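Local coordinates for protein thermosome subunit (Methanococcoides burtonii, PDB 3AQ1) that probably binds unfolded proteins and helps them fold at the cost of ATP, as group II chaperonins of the TCP-1 family do, at residues Ala406-Gln420 and Asn427-Asp439. Residues are numbered along the deposited sequence; the frame is centred on the assembly and turned at random.
Sequences AGLDPIDIMVELRSQ and NAGLNVYTGEVVD
Ala428 opens strand 428-430 against the C-terminal part of helix 410-422: its CB lies 3.7 Å from Gln420 NE2 and also touches Gln420 CB. The amide of Gln420 finds its polar partner in Asn425, within the link between the two segments. Leu417 comes next, its CD2 3.5 Å from Ala428 O and close to Gly429 CA. Leu430 then points at the helix with forked ends: CD1 meets Ile413 CD1 at 3.9 Å, the two side chains crossing at about a right angle, while CD2 runs tip to tip into Leu408 CD1. The hairpin loop is held by Asn431 OD1, which accepts from Tyr433 N in its carbonyl plane (an Asx turn) and from Thr434 N, 66° above that plane. Val432 sets CG1 3.6 Å from Ala406 CB, just before the Schellman turn at Gly407. Gly435, with positive phi, offers its CA to Leu408 CD1 at 3.8 Å and its carbonyl O to Ile413 CD1. On the returning strand, Val437 slots in among Ile413, Glu416, Leu417 and Gln420, its CG1 3.6 Å from Gln420 OE1, its CG2 3.7 Å from Glu416 CG. With CG anti to the backbone N (chi1 176°), Glu416 lays this methylene on the valine; the bend at chi2 then takes the carboxylate carbon off it. Helix 410-420 runs nearly antiparallel to strand 428-430 (168°). Ala428, Leu430 and Val437 point toward it, Val438 away. As in other TCP-1 chaperonins, this hairpin and helix belong to the equatorial domain. No hydrogen bond links the segments; the interface is largely aliphatic, with backbone carbonyls and the Gln420 amide touching methyls, implying that Gly429-Val438 bonds both ways and Asn431 N to Glu436 O shape the hairpin while apolar burial holds it to the helix.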
loop_
_atom_site.group_PDB
_atom_site.type_symbol
_atom_site.label_atom_id
_atom_site.label_comp_id
_atom_site.label_asym_id
_atom_site.label_seq_id
_atom_site.Cartn_x
_atom_site.Cartn_y
_atom_site.Cartn_z
ATOM N N ALA A 406 22.972 -16.560 4.375
ATOM C CA ALA A 406 23.750 -16.442 3.149
ATOM C C ALA A 406 24.979 -17.354 3.198
ATOM O O ALA A 406 25.827 -17.325 2.298
ATOM C CB ALA A 406 24.166 -14.991 2.921
ATOM N N GLY A 407 25.068 -18.155 4.261
ATOM C CA GLY A 407 26.190 -19.053 4.474
ATOM C C GLY A 407 27.524 -18.333 4.530
ATOM O O GLY A 407 28.511 -18.777 3.943
ATOM N N LEU A 408 27.551 -17.213 5.242
ATOM C CA LEU A 408 28.757 -16.403 5.357
ATOM C C LEU A 408 29.291 -16.422 6.787
ATOM O O LEU A 408 28.612 -16.880 7.712
ATOM C CB LEU A 408 28.476 -14.961 4.919
ATOM C CG LEU A 408 28.140 -14.750 3.443
ATOM C CD1 LEU A 408 27.400 -13.445 3.219
ATOM C CD2 LEU A 408 29.402 -14.780 2.621
ATOM N N ASP A 409 30.515 -15.931 6.953
ATOM C CA ASP A 409 31.118 -15.769 8.267
ATOM C C ASP A 409 30.559 -14.527 8.960
ATOM O O ASP A 409 30.839 -13.399 8.564
ATOM C CB ASP A 409 32.639 -15.653 8.139
ATOM C CG ASP A 409 33.343 -15.608 9.488
ATOM O OD1 ASP A 409 32.688 -15.886 10.523
ATOM O OD2 ASP A 409 34.559 -15.302 9.503
ATOM N N PRO A 410 29.773 -14.730 10.013
ATOM C CA PRO A 410 29.181 -13.575 10.687
ATOM C C PRO A 410 30.249 -12.672 11.282
ATOM O O PRO A 410 30.132 -11.458 11.162
ATOM C CB PRO A 410 28.342 -14.209 11.795
ATOM C CG PRO A 410 28.125 -15.623 11.347
ATOM C CD PRO A 410 29.387 -15.994 10.644
ATOM N N ILE A 411 31.275 -13.255 11.898
ATOM C CA ILE A 411 32.335 -12.475 12.529
ATOM C C ILE A 411 32.954 -11.518 11.518
ATOM O O ILE A 411 33.152 -10.337 11.796
ATOM C CB ILE A 411 33.430 -13.379 13.108
ATOM C CG1 ILE A 411 32.828 -14.374 14.101
ATOM C CG2 ILE A 411 34.505 -12.544 13.784
ATOM C CD1 ILE A 411 31.897 -13.715 15.098
ATOM N N ASP A 412 33.254 -12.034 10.339
ATOM C CA ASP A 412 33.805 -11.219 9.272
ATOM C C ASP A 412 32.904 -10.037 8.944
ATOM O O ASP A 412 33.375 -8.903 8.840
ATOM C CB ASP A 412 34.023 -12.064 8.016
ATOM C CG ASP A 412 35.415 -12.646 7.947
ATOM O OD1 ASP A 412 36.083 -12.681 8.999
ATOM O OD2 ASP A 412 35.839 -13.060 6.844
ATOM N N ILE A 413 31.612 -10.314 8.774
ATOM C CA ILE A 413 30.639 -9.292 8.398
ATOM C C ILE A 413 30.408 -8.259 9.500
ATOM O O ILE A 413 30.285 -7.066 9.215
ATOM C CB ILE A 413 29.274 -9.906 8.034
ATOM C CG1 ILE A 413 29.414 -10.908 6.879
ATOM C CG2 ILE A 413 28.269 -8.805 7.721
ATOM C CD1 ILE A 413 29.922 -10.294 5.628
ATOM N N MET A 414 30.344 -8.722 10.749
ATOM C CA MET A 414 30.101 -7.842 11.893
ATOM C C MET A 414 31.271 -6.900 12.162
ATOM O O MET A 414 31.083 -5.724 12.492
ATOM C CB MET A 414 29.751 -8.641 13.158
ATOM C CG MET A 414 28.335 -9.228 13.162
ATOM S SD MET A 414 27.052 -8.066 12.624
ATOM C CE MET A 414 27.234 -6.752 13.831
ATOM N N VAL A 415 32.484 -7.422 12.032
ATOM C CA VAL A 415 33.666 -6.590 12.151
ATOM C C VAL A 415 33.566 -5.474 11.127
ATOM O O VAL A 415 33.675 -4.297 11.452
ATOM C CB VAL A 415 34.938 -7.425 11.929
ATOM C CG1 VAL A 415 36.146 -6.540 11.609
ATOM C CG2 VAL A 415 35.186 -8.317 13.144
ATOM N N GLU A 416 33.318 -5.856 9.886
ATOM C CA GLU A 416 33.269 -4.897 8.802
ATOM C C GLU A 416 32.093 -3.919 8.957
ATOM O O GLU A 416 32.232 -2.738 8.638
ATOM C CB GLU A 416 33.251 -5.634 7.459
ATOM C CG GLU A 416 33.099 -4.747 6.241
ATOM C CD GLU A 416 34.251 -3.777 6.093
ATOM O OE1 GLU A 416 35.219 -3.896 6.879
ATOM O OE2 GLU A 416 34.189 -2.898 5.198
ATOM N N LEU A 417 30.949 -4.393 9.457
ATOM C CA LEU A 417 29.816 -3.488 9.685
ATOM C C LEU A 417 30.097 -2.497 10.811
ATOM O O LEU A 417 29.788 -1.309 10.694
ATOM C CB LEU A 417 28.500 -4.236 9.937
ATOM C CG LEU A 417 27.917 -4.927 8.701
ATOM C CD1 LEU A 417 26.728 -5.792 9.049
ATOM C CD2 LEU A 417 27.567 -3.929 7.604
ATOM N N ARG A 418 30.696 -2.978 11.894
ATOM C CA ARG A 418 31.046 -2.094 12.999
ATOM C C ARG A 418 32.064 -1.056 12.585
ATOM O O ARG A 418 31.943 0.109 12.949
ATOM C CB ARG A 418 31.543 -2.880 14.206
ATOM C CG ARG A 418 30.409 -3.517 14.979
ATOM C CD ARG A 418 30.845 -3.894 16.349
ATOM N NE ARG A 418 29.764 -4.499 17.109
ATOM C CZ ARG A 418 29.871 -4.840 18.386
ATOM N NH1 ARG A 418 31.014 -4.624 19.029
ATOM N NH2 ARG A 418 28.843 -5.389 19.019
ATOM N N SER A 419 33.066 -1.480 11.823
ATOM C CA SER A 419 34.094 -0.565 11.365
ATOM C C SER A 419 33.434 0.546 10.560
ATOM O O SER A 419 33.540 1.722 10.899
ATOM C CB SER A 419 35.133 -1.305 10.521
ATOM O OG SER A 419 35.931 -0.399 9.775
ATOM N N GLN A 420 32.716 0.170 9.512
ATOM C CA GLN A 420 32.088 1.162 8.659
ATOM C C GLN A 420 31.085 2.064 9.385
ATOM O O GLN A 420 31.048 3.268 9.149
ATOM C CB GLN A 420 31.477 0.509 7.424
ATOM C CG GLN A 420 32.517 0.238 6.373
ATOM C CD GLN A 420 31.911 0.091 5.006
ATOM O OE1 GLN A 420 32.078 -0.940 4.349
ATOM N NE2 GLN A 420 31.185 1.118 4.565
ATOM N N ASN A 427 24.587 3.887 5.852
ATOM C CA ASN A 427 23.943 2.996 4.892
ATOM C C ASN A 427 24.685 1.689 4.675
ATOM O O ASN A 427 24.340 0.919 3.776
ATOM C CB ASN A 427 23.771 3.688 3.534
ATOM C CG ASN A 427 23.085 5.035 3.637
ATOM O OD1 ASN A 427 22.242 5.264 4.509
ATOM N ND2 ASN A 427 23.442 5.936 2.733
ATOM N N ALA A 428 25.711 1.438 5.478
ATOM C CA ALA A 428 26.510 0.232 5.299
ATOM C C ALA A 428 25.787 -1.011 5.803
ATOM O O ALA A 428 25.511 -1.136 6.991
ATOM C CB ALA A 428 27.836 0.381 5.982
ATOM N N GLY A 429 25.483 -1.927 4.893
ATOM C CA GLY A 429 24.851 -3.185 5.256
ATOM C C GLY A 429 25.306 -4.339 4.379
ATOM O O GLY A 429 26.010 -4.145 3.371
ATOM N N LEU A 430 24.905 -5.550 4.753
ATOM C CA LEU A 430 25.321 -6.734 4.013
ATOM C C LEU A 430 24.509 -6.908 2.734
ATOM O O LEU A 430 23.288 -6.950 2.769
ATOM C CB LEU A 430 25.217 -7.989 4.879
ATOM C CG LEU A 430 25.534 -9.313 4.164
ATOM C CD1 LEU A 430 26.893 -9.255 3.472
ATOM C CD2 LEU A 430 25.461 -10.509 5.116
ATOM N N ASN A 431 25.191 -6.993 1.599
ATOM C CA ASN A 431 24.530 -7.366 0.358
ATOM C C ASN A 431 24.516 -8.878 0.267
ATOM O O ASN A 431 25.514 -9.471 -0.120
ATOM C CB ASN A 431 25.279 -6.797 -0.844
ATOM C CG ASN A 431 24.675 -7.231 -2.150
ATOM O OD1 ASN A 431 24.150 -8.337 -2.261
ATOM N ND2 ASN A 431 24.736 -6.363 -3.151
ATOM N N VAL A 432 23.397 -9.504 0.618
ATOM C CA VAL A 432 23.408 -10.948 0.866
ATOM C C VAL A 432 23.928 -11.794 -0.307
ATOM O O VAL A 432 24.450 -12.899 -0.106
ATOM C CB VAL A 432 22.050 -11.462 1.373
ATOM C CG1 VAL A 432 21.886 -12.946 1.061
ATOM C CG2 VAL A 432 21.937 -11.224 2.869
ATOM N N TYR A 433 23.821 -11.261 -1.519
ATOM C CA TYR A 433 24.229 -11.998 -2.708
ATOM C C TYR A 433 25.735 -11.906 -2.988
ATOM O O TYR A 433 26.399 -12.921 -3.211
ATOM C CB TYR A 433 23.392 -11.556 -3.911
ATOM C CG TYR A 433 21.914 -11.499 -3.587
ATOM C CD1 TYR A 433 21.207 -12.654 -3.267
ATOM C CD2 TYR A 433 21.229 -10.289 -3.579
ATOM C CE1 TYR A 433 19.865 -12.606 -2.958
ATOM C CE2 TYR A 433 19.889 -10.232 -3.274
ATOM C CZ TYR A 433 19.210 -11.392 -2.964
ATOM O OH TYR A 433 17.871 -11.330 -2.655
ATOM N N THR A 434 26.280 -10.695 -2.943
ATOM C CA THR A 434 27.703 -10.499 -3.204
ATOM C C THR A 434 28.600 -10.760 -1.982
ATOM O O THR A 434 29.821 -10.620 -2.058
ATOM C CB THR A 434 27.984 -9.089 -3.783
ATOM O OG1 THR A 434 28.049 -8.123 -2.731
ATOM C CG2 THR A 434 26.890 -8.693 -4.750
ATOM N N GLY A 435 27.999 -11.143 -0.860
ATOM C CA GLY A 435 28.754 -11.372 0.361
ATOM C C GLY A 435 29.508 -10.167 0.908
ATOM O O GLY A 435 30.164 -10.268 1.949
ATOM N N GLU A 436 29.410 -9.026 0.226
ATOM C CA GLU A 436 30.110 -7.803 0.640
ATOM C C GLU A 436 29.262 -6.841 1.478
ATOM O O GLU A 436 28.038 -6.938 1.525
ATOM C CB GLU A 436 30.633 -7.042 -0.578
ATOM C CG GLU A 436 31.872 -7.616 -1.222
ATOM C CD GLU A 436 32.264 -6.837 -2.472
ATOM O OE1 GLU A 436 31.412 -6.083 -3.008
ATOM O OE2 GLU A 436 33.425 -6.976 -2.918
ATOM N N VAL A 437 29.938 -5.904 2.133
ATOM C CA VAL A 437 29.274 -4.816 2.823
ATOM C C VAL A 437 29.374 -3.547 1.984
ATOM O O VAL A 437 30.465 -3.126 1.608
ATOM C CB VAL A 437 29.899 -4.550 4.179
ATOM C CG1 VAL A 437 29.311 -3.285 4.755
ATOM C CG2 VAL A 437 29.664 -5.721 5.103
ATOM N N VAL A 438 28.231 -2.938 1.691
ATOM C CA VAL A 438 28.189 -1.818 0.759
ATOM C C VAL A 438 27.090 -0.820 1.128
ATOM O O VAL A 438 26.329 -1.058 2.079
ATOM C CB VAL A 438 27.978 -2.321 -0.688
ATOM C CG1 VAL A 438 29.264 -2.960 -1.232
ATOM C CG2 VAL A 438 26.820 -3.309 -0.752
ATOM N N ASP A 439 27.021 0.294 0.386
ATOM C CA ASP A 439 25.990 1.324 0.602
ATOM C C ASP A 439 24.603 0.805 0.187
ATOM O O ASP A 439 24.272 0.766 -0.998
ATOM C CB ASP A 439 26.338 2.609 -0.163
ATOM C CG ASP A 439 25.503 3.804 0.278
ATOM O OD1 ASP A 439 24.267 3.671 0.356
ATOM O OD2 ASP A 439 26.086 4.878 0.548
#